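Long-range contacts in hypothetical protein HP_0496 (PDB 2PZH), which hydrolyses the thioester bond of acyl-CoA substrates, with activity on long-chain fatty acyl-CoAs and benzoyl-CoA, and may act in phospholipid metabolism: residues M3-Y8 with L24-R29; E46-I51 with G112-S117; E69-I74 with E87-Q92. All coordinates share one frame; numbering follows the deposited sequence.

The three contacts belong to one hot-dog subunit, whose curved antiparallel sheet wraps round the helix 22-36. Contact 1 sets the edge strand 3-6 against that helix. Contact 3 pairs the strands of the hairpin 67-77/81-92 and is adjacent, centres about 9 Å apart; they touch through strand 3-6, which pairs with strand 67-77, and through C27 of the helix on I88. Contact 2 joins strands 47-58 and 102-114 about 26 Å from contact 3, between centres, on the opposite side of the chain's centre. Along the chain contact 1 closes first, and contact 3 is nested within the loop of contact 2. Contacts 1 and 3 build helix-sheet packing, contact 2 another part of the sheet; 1 and 2 reach the tetramer's third subunit.

Contact 1 of 3, residues M3-Y8 with L24-R29; sequences MRCRVY and LKYCER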
loop_
_atom_site.group_PDB
_atom_site.type_symbol
_atom_site.label_atom_id
_atom_site.label_comp_id
_atom_site.label_asym_id
_atom_site.label_seq_id
_atom_site.Cartn_x
_atom_site.Cartn_y
_atom_site.Cartn_z
ATOM N N MET A 3 7.447 -17.505 -9.151
ATOM C CA MET A 3 6.193 -17.047 -8.588
ATOM C C MET A 3 5.494 -16.170 -9.612
ATOM O O MET A 3 6.163 -15.442 -10.355
ATOM C CB MET A 3 6.433 -16.234 -7.320
ATOM C CG MET A 3 5.149 -15.508 -6.841
ATOM S SD MET A 3 5.376 -14.375 -5.463
ATOM C CE MET A 3 6.650 -13.343 -6.149
ATOM N N ARG A 4 4.163 -16.230 -9.643
ATOM C CA ARG A 4 3.373 -15.413 -10.554
ATOM C C ARG A 4 2.458 -14.486 -9.747
ATOM O O ARG A 4 1.875 -14.909 -8.752
ATOM C CB ARG A 4 2.572 -16.295 -11.512
ATOM C CG ARG A 4 3.479 -16.989 -12.521
ATOM C CD ARG A 4 2.747 -18.048 -13.319
ATOM N NE ARG A 4 1.956 -18.950 -12.485
ATOM C CZ ARG A 4 0.624 -18.969 -12.461
ATOM N NH1 ARG A 4 -0.071 -18.130 -13.230
ATOM N NH2 ARG A 4 -0.018 -19.826 -11.674
ATOM N N CYS A 5 2.401 -13.218 -10.159
ATOM C CA CYS A 5 1.600 -12.179 -9.503
ATOM C C CYS A 5 0.657 -11.560 -10.526
ATOM O O CYS A 5 1.081 -11.227 -11.619
ATOM C CB CYS A 5 2.530 -11.070 -8.973
ATOM S SG CYS A 5 3.663 -11.632 -7.688
ATOM N N ARG A 6 -0.618 -11.392 -10.177
ATOM C CA ARG A 6 -1.542 -10.655 -11.027
ATOM C C ARG A 6 -1.454 -9.159 -10.682
ATOM O O ARG A 6 -1.278 -8.817 -9.512
ATOM C CB ARG A 6 -2.970 -11.152 -10.790
ATOM C CG ARG A 6 -4.018 -10.383 -11.561
ATOM C CD ARG A 6 -4.081 -10.844 -13.000
ATOM N NE ARG A 6 -4.730 -12.154 -13.094
ATOM C CZ ARG A 6 -5.090 -12.741 -14.230
ATOM N NH1 ARG A 6 -4.889 -12.140 -15.394
ATOM N NH2 ARG A 6 -5.690 -13.932 -14.202
ATOM N N VAL A 7 -1.551 -8.285 -11.686
ATOM C CA VAL A 7 -1.595 -6.833 -11.439
ATOM C C VAL A 7 -3.053 -6.423 -11.228
ATOM O O VAL A 7 -3.887 -6.547 -12.125
ATOM C CB VAL A 7 -1.001 -5.991 -12.610
ATOM C CG1 VAL A 7 -1.195 -4.460 -12.324
ATOM C CG2 VAL A 7 0.468 -6.357 -12.837
ATOM N N TYR A 8 -3.344 -5.957 -10.017
ATOM C CA TYR A 8 -4.708 -5.552 -9.643
ATOM C C TYR A 8 -4.821 -4.034 -9.560
ATOM O O TYR A 8 -3.802 -3.335 -9.605
ATOM C CB TYR A 8 -5.042 -6.121 -8.277
ATOM C CG TYR A 8 -5.155 -7.618 -8.270
ATOM C CD1 TYR A 8 -6.228 -8.250 -8.867
ATOM C CD2 TYR A 8 -4.163 -8.396 -7.670
ATOM C CE1 TYR A 8 -6.333 -9.657 -8.858
ATOM C CE2 TYR A 8 -4.251 -9.788 -7.666
ATOM C CZ TYR A 8 -5.336 -10.403 -8.269
ATOM O OH TYR A 8 -5.415 -11.777 -8.242
ATOM N N LEU A 24 8.973 -3.880 -5.863
ATOM C CA LEU A 24 9.667 -4.341 -4.670
ATOM C C LEU A 24 8.802 -5.288 -3.834
ATOM O O LEU A 24 9.281 -6.311 -3.340
ATOM C CB LEU A 24 10.122 -3.139 -3.845
ATOM C CG LEU A 24 11.307 -2.412 -4.476
ATOM C CD1 LEU A 24 11.749 -1.239 -3.624
ATOM C CD2 LEU A 24 12.427 -3.416 -4.622
ATOM N N LYS A 25 7.524 -4.948 -3.663
ATOM C CA LYS A 25 6.599 -5.874 -2.994
ATOM C C LYS A 25 6.541 -7.234 -3.695
ATOM O O LYS A 25 6.625 -8.276 -3.046
ATOM C CB LYS A 25 5.205 -5.266 -2.894
ATOM C CG LYS A 25 5.186 -4.019 -2.023
ATOM C CD LYS A 25 3.786 -3.461 -1.899
ATOM C CE LYS A 25 3.755 -2.349 -0.846
ATOM N NZ LYS A 25 2.388 -2.043 -0.363
ATOM N N TYR A 26 6.378 -7.227 -5.015
ATOM C CA TYR A 26 6.404 -8.496 -5.759
ATOM C C TYR A 26 7.689 -9.309 -5.503
ATOM O O TYR A 26 7.633 -10.549 -5.291
ATOM C CB TYR A 26 6.264 -8.253 -7.247
ATOM C CG TYR A 26 5.005 -7.543 -7.683
ATOM C CD1 TYR A 26 3.800 -7.687 -6.995
ATOM C CD2 TYR A 26 5.017 -6.762 -8.811
ATOM C CE1 TYR A 26 2.632 -7.045 -7.440
ATOM C CE2 TYR A 26 3.871 -6.118 -9.265
ATOM C CZ TYR A 26 2.687 -6.259 -8.586
ATOM O OH TYR A 26 1.578 -5.606 -9.063
ATOM N N CYS A 27 8.831 -8.629 -5.511
ATOM C CA CYS A 27 10.100 -9.311 -5.267
ATOM C C CYS A 27 10.118 -9.899 -3.858
ATOM O O CYS A 27 10.558 -11.026 -3.655
ATOM C CB CYS A 27 11.291 -8.389 -5.522
ATOM S SG CYS A 27 11.484 -8.070 -7.279
ATOM N N GLU A 28 9.613 -9.131 -2.898
ATOM C CA GLU A 28 9.558 -9.570 -1.512
ATOM C C GLU A 28 8.710 -10.820 -1.407
ATOM O O GLU A 28 9.112 -11.782 -0.755
ATOM C CB GLU A 28 8.982 -8.479 -0.617
ATOM C CG GLU A 28 9.320 -8.645 0.856
ATOM C CD GLU A 28 8.724 -9.879 1.486
ATOM O OE1 GLU A 28 9.509 -10.641 2.089
ATOM O OE2 GLU A 28 7.484 -10.073 1.412
ATOM N N ARG A 29 7.527 -10.808 -2.015
ATOM C CA ARG A 29 6.657 -11.997 -1.968
ATOM C C ARG A 29 7.437 -13.233 -2.449
ATOM O O ARG A 29 7.399 -14.297 -1.800
ATOM C CB ARG A 29 5.416 -11.798 -2.839
ATOM C CG ARG A 29 4.584 -10.608 -2.403
ATOM C CD ARG A 29 3.355 -10.508 -3.280
ATOM N NE ARG A 29 2.725 -9.199 -3.147
ATOM C CZ ARG A 29 1.772 -8.769 -3.956
ATOM N NH1 ARG A 29 1.348 -9.556 -4.941
ATOM N NH2 ARG A 29 1.246 -7.560 -3.792
HETATM O O HOH W 1 -0.853 -8.767 -6.673
#
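The side chain of M3 lies over the last turn of the segment 24-29, its sulfur and methyl resting against backbone and CB atoms of the helix. M3 SD is 3.7 Å from R29 CB, and the chain then bends at chi3 (55°) to carry its CE to 3.1 Å from Y26 O, a close approach of methyl to carbonyl. M3 and R29 cross at about a right angle here. Two residues further on, C5 also points its side chain at the helix. Its SG sits 4.0 Å from Y26 CD1 in an oblique sulfur-aromatic contact, 41° off the ring normal, while C5 CB lies over one face of the same ring, toward the rim. The same SG also comes within 4.1 Å of R29 NH1. The remote end of Y26 reaches V7, whose CG2 is 4.0 Å from the phenol OH.

This packing belongs to the hot-dog fold, in which an antiparallel sheet wraps a long helix; here the short strand 3-6, bonded to strand 67-77, meets the helix and runs roughly antiparallel to it at 143°. From the neighbouring hairpin 67-77/81-92, L68 and I88 also pack on Y26. V7 lies about 9 Å, between side chains, from D13, the predicted active-site residue.

The polar link between the segments is made by water. A single molecule accepts from R29 NH1 in the plane of the guanidinium and lies 2.9 Å from R6 O, to which it can donate. The guanidinium also has Y26 CD1 over one face, 3.7 Å above its plane, and its NH2 forms a salt bridge with E10 of the second subunit. CB of R6 points away from the helix; its NH1 is hydrogen-bonded to G65 O and its NH2 salt-bridged to E33 of the second subunit.

Contact 2 of 3, residues E46-I51 with G112-S117; sequences EGVFVI and GFVNRS
G112 meets V50 as a hydrogen-bonded antiparallel pair, joined by V50 N to G112 O and by G112 N to V50 O, each 2.8 Å. The carbonyl of G112 also receives a CA-H...O contact from F49.

F113 follows, opposite F49 in a non-hydrogen-bonded pair. CG is anti to the backbone N (chi1 -159°), and the ring has one face over V48 N and its edge toward F49. CD1 of F113 stands over the centre of the F49 ring, 3.6 Å above its plane; the planes meet at 77°, a T-shaped stack with centroids 4.8 Å apart. I124 and P125 also pack on F113.

These pairs join strands 47-58 and 102-114, neighbours in the curved antiparallel sheet of the hot-dog fold; strand 102-114 pairs on with strand 81-92 of the hairpin 67-77/81-92.

V114 turns to the other face of the sheet from the two phenylalanines. It pairs with V48 through two 3.0 Å bonds, V48 N to V114 O and V114 N to V48 O. V114 CG2 touches both V48 CG1, at 4.0 Å, and V50 CG1, the latter at 3.4 Å, a tight, possibly strained approach.

Beyond V114 the strand gives way to a loop. The side chain of N115 passes near E46, with ND2 3.7 Å from E46 O, while its OD1 accepts a bond from T118 N. R116 extends back over the first segment: one face of its guanidinium is turned to the G47 carbonyl and E46 CA lies at its edge. Three acceptors share this group: NH1 forms a salt bridge with E43, NH2 bonds to N44 O and NE forms a salt bridge with E15 of the third subunit.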
loop_
_atom_site.group_PDB
_atom_site.type_symbol
_atom_site.label_atom_id
_atom_site.label_comp_id
_atom_site.label_asym_id
_atom_site.label_seq_id
_atom_site.Cartn_x
_atom_site.Cartn_y
_atom_site.Cartn_z
ATOM N N GLU A 46 15.998 -15.897 17.213
ATOM C CA GLU A 46 16.808 -14.719 17.558
ATOM C C GLU A 46 17.470 -14.003 16.370
ATOM O O GLU A 46 18.557 -13.434 16.508
ATOM C CB GLU A 46 17.852 -15.055 18.626
ATOM C CG GLU A 46 17.305 -15.116 20.049
ATOM C CD GLU A 46 18.392 -15.385 21.068
ATOM O OE1 GLU A 46 19.372 -16.083 20.716
ATOM O OE2 GLU A 46 18.271 -14.898 22.215
ATOM N N GLY A 47 16.817 -14.010 15.212
ATOM C CA GLY A 47 17.365 -13.295 14.070
ATOM C C GLY A 47 16.361 -13.017 12.976
ATOM O O GLY A 47 15.329 -13.680 12.883
ATOM N N VAL A 48 16.689 -12.031 12.141
ATOM C CA VAL A 48 15.817 -11.603 11.060
ATOM C C VAL A 48 16.681 -11.088 9.894
ATOM O O VAL A 48 17.816 -10.644 10.099
ATOM C CB VAL A 48 14.804 -10.544 11.579
ATOM C CG1 VAL A 48 15.379 -9.128 11.469
ATOM C CG2 VAL A 48 13.466 -10.672 10.881
ATOM N N PHE A 49 16.169 -11.183 8.664
ATOM C CA PHE A 49 16.903 -10.656 7.513
ATOM C C PHE A 49 16.667 -9.174 7.419
ATOM O O PHE A 49 15.567 -8.705 7.672
ATOM C CB PHE A 49 16.441 -11.304 6.207
ATOM C CG PHE A 49 16.973 -12.685 6.004
ATOM C CD1 PHE A 49 18.266 -12.874 5.545
ATOM C CD2 PHE A 49 16.187 -13.795 6.286
ATOM C CE1 PHE A 49 18.771 -14.151 5.363
ATOM C CE2 PHE A 49 16.692 -15.084 6.107
ATOM C CZ PHE A 49 17.979 -15.254 5.643
ATOM N N VAL A 50 17.697 -8.428 7.063
ATOM C CA VAL A 50 17.503 -6.999 6.885
ATOM C C VAL A 50 18.108 -6.558 5.579
ATOM O O VAL A 50 19.248 -6.893 5.250
ATOM C CB VAL A 50 18.047 -6.154 8.060
ATOM C CG1 VAL A 50 17.268 -6.474 9.330
ATOM C CG2 VAL A 50 19.538 -6.371 8.253
ATOM N N ILE A 51 17.310 -5.817 4.824
ATOM C CA ILE A 51 17.734 -5.312 3.540
ATOM C C ILE A 51 18.782 -4.235 3.760
ATOM O O ILE A 51 18.610 -3.343 4.600
ATOM C CB ILE A 51 16.502 -4.842 2.714
ATOM C CG1 ILE A 51 16.898 -4.387 1.311
ATOM C CG2 ILE A 51 15.689 -3.791 3.475
ATOM C CD1 ILE A 51 15.753 -4.601 0.304
ATOM N N GLY A 112 21.458 -8.653 5.025
ATOM C CA GLY A 112 22.257 -9.178 6.126
ATOM C C GLY A 112 21.331 -9.935 7.059
ATOM O O GLY A 112 20.118 -9.895 6.893
ATOM N N PHE A 113 21.893 -10.640 8.034
ATOM C CA PHE A 113 21.079 -11.255 9.078
ATOM C C PHE A 113 21.508 -10.632 10.402
ATOM O O PHE A 113 22.696 -10.422 10.640
ATOM C CB PHE A 113 21.250 -12.776 9.093
ATOM C CG PHE A 113 20.118 -13.509 9.762
ATOM C CD1 PHE A 113 18.919 -13.722 9.090
ATOM C CD2 PHE A 113 20.253 -14.000 11.053
ATOM C CE1 PHE A 113 17.862 -14.406 9.696
ATOM C CE2 PHE A 113 19.203 -14.685 11.670
ATOM C CZ PHE A 113 18.001 -14.888 10.987
ATOM N N VAL A 114 20.540 -10.290 11.240
ATOM C CA VAL A 114 20.841 -9.532 12.453
ATOM C C VAL A 114 20.020 -10.023 13.638
ATOM O O VAL A 114 18.955 -10.606 13.458
ATOM C CB VAL A 114 20.576 -8.012 12.242
ATOM C CG1 VAL A 114 21.571 -7.424 11.229
ATOM C CG2 VAL A 114 19.150 -7.781 11.791
ATOM N N ASN A 115 20.533 -9.805 14.849
ATOM C CA ASN A 115 19.725 -9.990 16.053
ATOM C C ASN A 115 18.652 -8.908 16.106
ATOM O O ASN A 115 18.893 -7.775 15.691
ATOM C CB ASN A 115 20.598 -9.926 17.309
ATOM C CG ASN A 115 19.786 -10.024 18.590
ATOM O OD1 ASN A 115 19.152 -9.051 19.017
ATOM N ND2 ASN A 115 19.804 -11.203 19.214
ATOM N N ARG A 116 17.474 -9.248 16.619
ATOM C CA ARG A 116 16.362 -8.289 16.645
ATOM C C ARG A 116 16.636 -7.060 17.524
ATOM O O ARG A 116 16.530 -5.921 17.064
ATOM C CB ARG A 116 15.065 -8.970 17.088
ATOM C CG ARG A 116 14.395 -9.811 16.020
ATOM C CD ARG A 116 13.029 -10.278 16.488
ATOM N NE ARG A 116 12.431 -11.236 15.564
ATOM C CZ ARG A 116 12.727 -12.531 15.539
ATOM N NH1 ARG A 116 12.130 -13.327 14.665
ATOM N NH2 ARG A 116 13.620 -13.030 16.386
ATOM N N SER A 117 16.967 -7.292 18.791
ATOM C CA SER A 117 17.270 -6.196 19.705
ATOM C C SER A 117 18.477 -5.406 19.217
ATOM O O SER A 117 18.351 -4.260 18.765
ATOM C CB SER A 117 17.531 -6.728 21.115
ATOM O OG SER A 117 16.324 -7.140 21.734
#

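Contact 3 of 3, residues E69-I74 with E87-Q92; sequences EIRTQI and EIYCIQ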
loop_
_atom_site.group_PDB
_atom_site.type_symbol
_atom_site.label_atom_id
_atom_site.label_comp_id
_atom_site.label_asym_id
_atom_site.label_seq_id
_atom_site.Cartn_x
_atom_site.Cartn_y
_atom_site.Cartn_z
ATOM N N GLU A 69 5.810 -12.700 -13.817
ATOM C CA GLU A 69 6.542 -13.820 -13.268
ATOM C C GLU A 69 7.793 -13.274 -12.610
ATOM O O GLU A 69 8.561 -12.547 -13.237
ATOM C CB GLU A 69 6.919 -14.778 -14.398
ATOM C CG GLU A 69 7.692 -15.971 -13.940
ATOM C CD GLU A 69 7.810 -16.994 -15.037
ATOM O OE1 GLU A 69 6.936 -17.876 -15.082
ATOM O OE2 GLU A 69 8.744 -16.887 -15.866
ATOM N N ILE A 70 8.003 -13.634 -11.349
ATOM C CA ILE A 70 9.179 -13.192 -10.636
ATOM C C ILE A 70 10.201 -14.328 -10.615
ATOM O O ILE A 70 9.946 -15.406 -10.073
ATOM C CB ILE A 70 8.853 -12.721 -9.193
ATOM C CG1 ILE A 70 7.820 -11.598 -9.232
ATOM C CG2 ILE A 70 10.068 -12.145 -8.565
ATOM C CD1 ILE A 70 6.430 -12.067 -9.427
ATOM N N ARG A 71 11.346 -14.063 -11.224
ATOM C CA ARG A 71 12.453 -15.016 -11.285
ATOM C C ARG A 71 13.590 -14.651 -10.323
ATOM O O ARG A 71 14.143 -13.550 -10.367
ATOM C CB ARG A 71 12.937 -15.114 -12.734
ATOM C CG ARG A 71 11.803 -15.370 -13.691
ATOM C CD ARG A 71 12.250 -15.432 -15.159
ATOM N NE ARG A 71 11.079 -15.531 -16.043
ATOM C CZ ARG A 71 11.112 -15.354 -17.361
ATOM N NH1 ARG A 71 12.251 -15.059 -17.979
ATOM N NH2 ARG A 71 9.994 -15.464 -18.062
ATOM N N THR A 72 13.941 -15.583 -9.447
ATOM C CA THR A 72 14.902 -15.293 -8.397
ATOM C C THR A 72 16.153 -16.192 -8.476
ATOM O O THR A 72 16.035 -17.402 -8.666
ATOM C CB THR A 72 14.250 -15.476 -7.030
ATOM O OG1 THR A 72 13.081 -14.645 -6.942
ATOM C CG2 THR A 72 15.211 -15.101 -5.917
ATOM N N GLN A 73 17.326 -15.595 -8.312
ATOM C CA GLN A 73 18.565 -16.375 -8.233
ATOM C C GLN A 73 19.535 -15.826 -7.170
ATOM O O GLN A 73 19.504 -14.653 -6.850
ATOM C CB GLN A 73 19.225 -16.488 -9.608
ATOM C CG GLN A 73 19.945 -15.258 -10.109
ATOM C CD GLN A 73 20.614 -15.511 -11.453
ATOM O OE1 GLN A 73 20.292 -16.486 -12.138
ATOM N NE2 GLN A 73 21.557 -14.648 -11.826
ATOM N N ILE A 74 20.371 -16.692 -6.610
ATOM C CA ILE A 74 21.385 -16.255 -5.664
ATOM C C ILE A 74 22.607 -15.755 -6.440
ATOM O O ILE A 74 23.228 -16.505 -7.183
ATOM C CB ILE A 74 21.822 -17.398 -4.707
ATOM C CG1 ILE A 74 20.611 -18.033 -4.003
ATOM C CG2 ILE A 74 22.843 -16.884 -3.705
ATOM C CD1 ILE A 74 19.791 -17.086 -3.152
ATOM N N GLU A 87 14.322 -10.723 -11.347
ATOM C CA GLU A 87 13.789 -10.118 -12.561
ATOM C C GLU A 87 12.316 -10.400 -12.658
ATOM O O GLU A 87 11.851 -11.491 -12.310
ATOM C CB GLU A 87 14.471 -10.696 -13.806
ATOM C CG GLU A 87 15.884 -10.202 -14.016
ATOM C CD GLU A 87 16.473 -10.688 -15.342
ATOM O OE1 GLU A 87 17.387 -10.021 -15.865
ATOM O OE2 GLU A 87 16.032 -11.734 -15.854
ATOM N N ILE A 88 11.574 -9.432 -13.178
ATOM C CA ILE A 88 10.148 -9.606 -13.361
ATOM C C ILE A 88 9.840 -9.518 -14.844
ATOM O O ILE A 88 10.225 -8.556 -15.511
ATOM C CB ILE A 88 9.340 -8.521 -12.576
ATOM C CG1 ILE A 88 9.710 -8.576 -11.083
ATOM C CG2 ILE A 88 7.829 -8.631 -12.843
ATOM C CD1 ILE A 88 8.972 -7.559 -10.210
ATOM N N TYR A 89 9.136 -10.524 -15.345
ATOM C CA TYR A 89 8.675 -10.544 -16.719
ATOM C C TYR A 89 7.163 -10.591 -16.770
ATOM O O TYR A 89 6.533 -11.336 -15.997
ATOM C CB TYR A 89 9.199 -11.784 -17.436
ATOM C CG TYR A 89 10.607 -11.646 -17.969
ATOM C CD1 TYR A 89 11.713 -11.675 -17.127
ATOM C CD2 TYR A 89 10.822 -11.500 -19.335
ATOM C CE1 TYR A 89 13.019 -11.551 -17.659
ATOM C CE2 TYR A 89 12.084 -11.386 -19.859
ATOM C CZ TYR A 89 13.177 -11.413 -19.035
ATOM O OH TYR A 89 14.422 -11.288 -19.656
ATOM N N CYS A 90 6.575 -9.858 -17.707
ATOM C CA CYS A 90 5.158 -10.037 -17.975
ATOM C C CYS A 90 5.024 -11.261 -18.834
ATOM O O CYS A 90 5.645 -11.320 -19.906
ATOM C CB CYS A 90 4.555 -8.857 -18.741
ATOM S SG CYS A 90 2.830 -9.141 -19.130
ATOM N N ILE A 91 4.219 -12.228 -18.388
ATOM C CA ILE A 91 4.033 -13.478 -19.150
ATOM C C ILE A 91 2.631 -13.689 -19.701
ATOM O O ILE A 91 2.429 -14.585 -20.531
ATOM C CB ILE A 91 4.431 -14.733 -18.313
ATOM C CG1 ILE A 91 3.541 -14.851 -17.069
ATOM C CG2 ILE A 91 5.921 -14.693 -17.958
ATOM C CD1 ILE A 91 3.762 -16.148 -16.247
ATOM N N GLN A 92 1.663 -12.907 -19.230
ATOM C CA GLN A 92 0.293 -12.988 -19.734
ATOM C C GLN A 92 -0.343 -11.613 -19.699
ATOM O O GLN A 92 0.005 -10.795 -18.844
ATOM C CB GLN A 92 -0.570 -13.897 -18.856
ATOM C CG GLN A 92 -0.097 -15.298 -18.705
ATOM C CD GLN A 92 -1.027 -16.102 -17.808
ATOM O OE1 GLN A 92 -2.258 -15.894 -17.813
ATOM N NE2 GLN A 92 -0.447 -17.015 -17.024
#
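Strands 69-74 and 87-92 run antiparallel, their axes 4.8 Å apart at closest and inclined at 152°, with hydrogen-bonded pairs E69-Y89 and R71-E87 on either side of the non-hydrogen-bonded pair I70-I88. The isoleucines lie side by side on the face turned to helix 22-36, CG1 to CG1 at 4.0 Å, where I70 packs on A30 and I88 on C27.

On the opposite face the guanidinium of R71 lies flat on the Y89 ring, planes 8° apart, with NH1 3.5 Å above the ring and over its centre. This stacked cation-pi pair is held from the side by E69, whose OE2 accepts from R71 NE with its anti lone pair (2.7 Å) and from R71 NH2 (2.9 Å) in a salt bridge. E69 in turn lies across I91, CB to CG2 at 3.7 Å. I91 and Q92 form a classic beta bulge facing V67, at the open end of the hairpin, where strand 81-92 finishes.

The bent, two-nitrogen grip on one oxygen, together with the stack, probably limits the rotation of the guanidinium, and the ring and carboxylate together would be expected to stabilise its positive charge.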